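Local coordinates for protein Rho guanine nucleotide exchange factor 11 (Homo sapiens, PDB 5JHH) that probably activates Rho-family GTPases by promoting exchange of bound GDP for GTP through its tandem DH and PH domains, at residues S179-T184 and S189-L194. Sequence-based numbering, arbitrary orientation.
Sequences SIIKHT and SEHEKL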
loop_
_atom_site.group_PDB
_atom_site.type_symbol
_atom_site.label_atom_id
_atom_site.label_comp_id
_atom_site.label_asym_id
_atom_site.label_seq_id
_atom_site.Cartn_x
_atom_site.Cartn_y
_atom_site.Cartn_z
ATOM N N SER A 179 -14.815 13.391 -3.486
ATOM C CA SER A 179 -15.710 13.494 -4.610
ATOM C C SER A 179 -17.133 14.019 -4.273
ATOM O O SER A 179 -17.741 14.739 -5.067
ATOM C CB SER A 179 -15.781 12.151 -5.312
ATOM O OG SER A 179 -16.981 12.111 -6.043
ATOM N N ILE A 180 -17.674 13.675 -3.114
ATOM C CA ILE A 180 -18.947 14.260 -2.694
ATOM C C ILE A 180 -18.809 15.765 -2.454
ATOM O O ILE A 180 -19.708 16.554 -2.814
ATOM C CB ILE A 180 -19.446 13.630 -1.412
ATOM C CG1 ILE A 180 -19.865 12.176 -1.669
ATOM C CG2 ILE A 180 -20.645 14.365 -0.833
ATOM C CD1 ILE A 180 -19.947 11.362 -0.399
ATOM N N ILE A 181 -17.724 16.123 -1.780
ATOM C CA ILE A 181 -17.425 17.483 -1.412
ATOM C C ILE A 181 -17.370 18.358 -2.673
ATOM O O ILE A 181 -18.035 19.376 -2.763
ATOM C CB ILE A 181 -16.062 17.507 -0.705
ATOM C CG1 ILE A 181 -16.240 17.015 0.724
ATOM C CG2 ILE A 181 -15.399 18.893 -0.796
ATOM C CD1 ILE A 181 -14.942 16.712 1.416
ATOM N N LYS A 182 -16.562 17.916 -3.629
ATOM C CA LYS A 182 -16.518 18.427 -4.978
ATOM C C LYS A 182 -17.869 18.734 -5.574
ATOM O O LYS A 182 -17.984 19.685 -6.330
ATOM C CB LYS A 182 -15.814 17.407 -5.882
ATOM C CG LYS A 182 -15.847 17.736 -7.373
ATOM C CD LYS A 182 -14.777 16.978 -8.159
ATOM C CE LYS A 182 -14.584 17.549 -9.562
ATOM N NZ LYS A 182 -14.219 16.484 -10.540
ATOM N N HIS A 183 -18.875 17.917 -5.318
ATOM C CA HIS A 183 -20.188 18.198 -5.893
ATOM C C HIS A 183 -21.168 18.786 -4.894
ATOM O O HIS A 183 -22.366 18.732 -5.097
ATOM C CB HIS A 183 -20.746 16.970 -6.564
ATOM C CG HIS A 183 -19.910 16.512 -7.712
ATOM N ND1 HIS A 183 -19.523 15.201 -7.882
ATOM C CD2 HIS A 183 -19.349 17.206 -8.729
ATOM C CE1 HIS A 183 -18.773 15.102 -8.965
ATOM N NE2 HIS A 183 -18.648 16.307 -9.493
ATOM N N THR A 184 -20.655 19.393 -3.832
ATOM C CA THR A 184 -21.499 20.015 -2.813
ATOM C C THR A 184 -21.336 21.545 -2.880
ATOM O O THR A 184 -20.213 22.065 -3.038
ATOM C CB THR A 184 -21.080 19.490 -1.410
ATOM O OG1 THR A 184 -21.273 18.082 -1.360
ATOM C CG2 THR A 184 -21.883 20.139 -0.274
ATOM N N SER A 189 -22.715 24.814 5.630
ATOM C CA SER A 189 -22.294 23.985 6.771
ATOM C C SER A 189 -22.026 22.522 6.339
ATOM O O SER A 189 -21.051 21.896 6.754
ATOM C CB SER A 189 -23.367 23.995 7.858
ATOM O OG SER A 189 -23.430 25.268 8.467
ATOM N N GLU A 190 -22.918 22.001 5.513
ATOM C CA GLU A 190 -22.772 20.710 4.906
ATOM C C GLU A 190 -21.327 20.508 4.427
ATOM O O GLU A 190 -20.688 19.498 4.747
ATOM C CB GLU A 190 -23.780 20.564 3.752
ATOM C CG GLU A 190 -23.683 19.274 2.935
ATOM C CD GLU A 190 -24.108 17.986 3.681
ATOM O OE1 GLU A 190 -24.245 17.953 4.939
ATOM O OE2 GLU A 190 -24.321 16.981 2.965
ATOM N N HIS A 191 -20.810 21.505 3.728
ATOM C CA HIS A 191 -19.588 21.376 2.978
ATOM C C HIS A 191 -18.427 21.301 3.965
ATOM O O HIS A 191 -17.524 20.441 3.856
ATOM C CB HIS A 191 -19.431 22.561 2.012
ATOM C CG HIS A 191 -18.203 22.502 1.169
ATOM N ND1 HIS A 191 -16.956 22.849 1.646
ATOM C CD2 HIS A 191 -18.028 22.150 -0.126
ATOM C CE1 HIS A 191 -16.063 22.692 0.684
ATOM N NE2 HIS A 191 -16.688 22.274 -0.400
ATOM N N GLU A 192 -18.472 22.204 4.922
ATOM C CA GLU A 192 -17.489 22.304 6.001
ATOM C C GLU A 192 -17.383 21.001 6.832
ATOM O O GLU A 192 -16.284 20.574 7.213
ATOM C CB GLU A 192 -17.910 23.467 6.896
ATOM C CG GLU A 192 -16.869 23.994 7.876
ATOM C CD GLU A 192 -17.344 25.257 8.645
ATOM O OE1 GLU A 192 -18.507 25.308 9.129
ATOM O OE2 GLU A 192 -16.550 26.208 8.783
ATOM N N LYS A 193 -18.538 20.426 7.133
ATOM C CA LYS A 193 -18.667 19.233 7.977
ATOM C C LYS A 193 -18.199 17.944 7.243
ATOM O O LYS A 193 -17.559 17.095 7.825
ATOM C CB LYS A 193 -20.121 19.085 8.459
ATOM C CG LYS A 193 -20.457 19.908 9.712
ATOM C CD LYS A 193 -21.924 20.275 9.760
ATOM C CE LYS A 193 -22.772 19.198 10.389
ATOM N NZ LYS A 193 -24.077 19.125 9.683
ATOM N N LEU A 194 -18.489 17.856 5.962
ATOM C CA LEU A 194 -17.879 16.916 5.071
ATOM C C LEU A 194 -16.368 17.051 5.006
ATOM O O LEU A 194 -15.678 16.031 4.980
ATOM C CB LEU A 194 -18.444 17.083 3.670
ATOM C CG LEU A 194 -19.843 16.519 3.491
ATOM C CD1 LEU A 194 -20.357 16.746 2.082
ATOM C CD2 LEU A 194 -19.848 15.038 3.788
HETATM O O HOH W 1 -23.438 17.080 0.166
#
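The methyl CG2 of T184 meets CG of E190 at 3.8 Å, in the first turn of helix 189-227, and lies near CB of H191. With OG1 anti to the carbonyl carbon and beside the backbone N (chi1 -61°), CG2 is left anti to N and faces the other helix, while OG1 turns back onto the carbonyl of I180 in the preceding turn. There OG1 donates a short bond of 2.6 Å to O of I180, coming from above the carbonyl plane rather than along a lone pair. A water then donates to both OG1 of T184 and OE2 of E190, so the buried hydroxyl is gripped by a carbonyl and a water while the two segments are bridged. The E190 chain crosses T184 at about a right angle and bends at chi2 (69°); its carboxylate also accepts bonds from S98 OG and the backbone N of I97. Replacing T184 by an alanine removes both OG1 and CG2, which would probably cost the water one of its two acceptors, leave O of I180 without this donor and open a gap beside E190 and H191. The H191 imidazole presents its edge to the T184 carbonyl, with CD2 3.6 Å from O of T184. I181 crosses H191 nearly perpendicularly, its CG2 lying 3.6 Å from NE2 and oblique to the ring. The other branch of I181 runs past L194 in the opposite direction, CG1 3.7 Å from L194 CB and CD1 against the L194 backbone carbonyl. L194 CD1 touches both CG2 of I180, at 3.8 Å, and OG1 of T184. M101 and I97 pack on L194 too, while V26 of helix 18-54 touches I180. Apolar branches, with a water bridge between T184 and E190 at one side, thus close an antiparallel helical hairpin in the DH domain, joining helix 165-182 to the long helix that leads on to the PH domain.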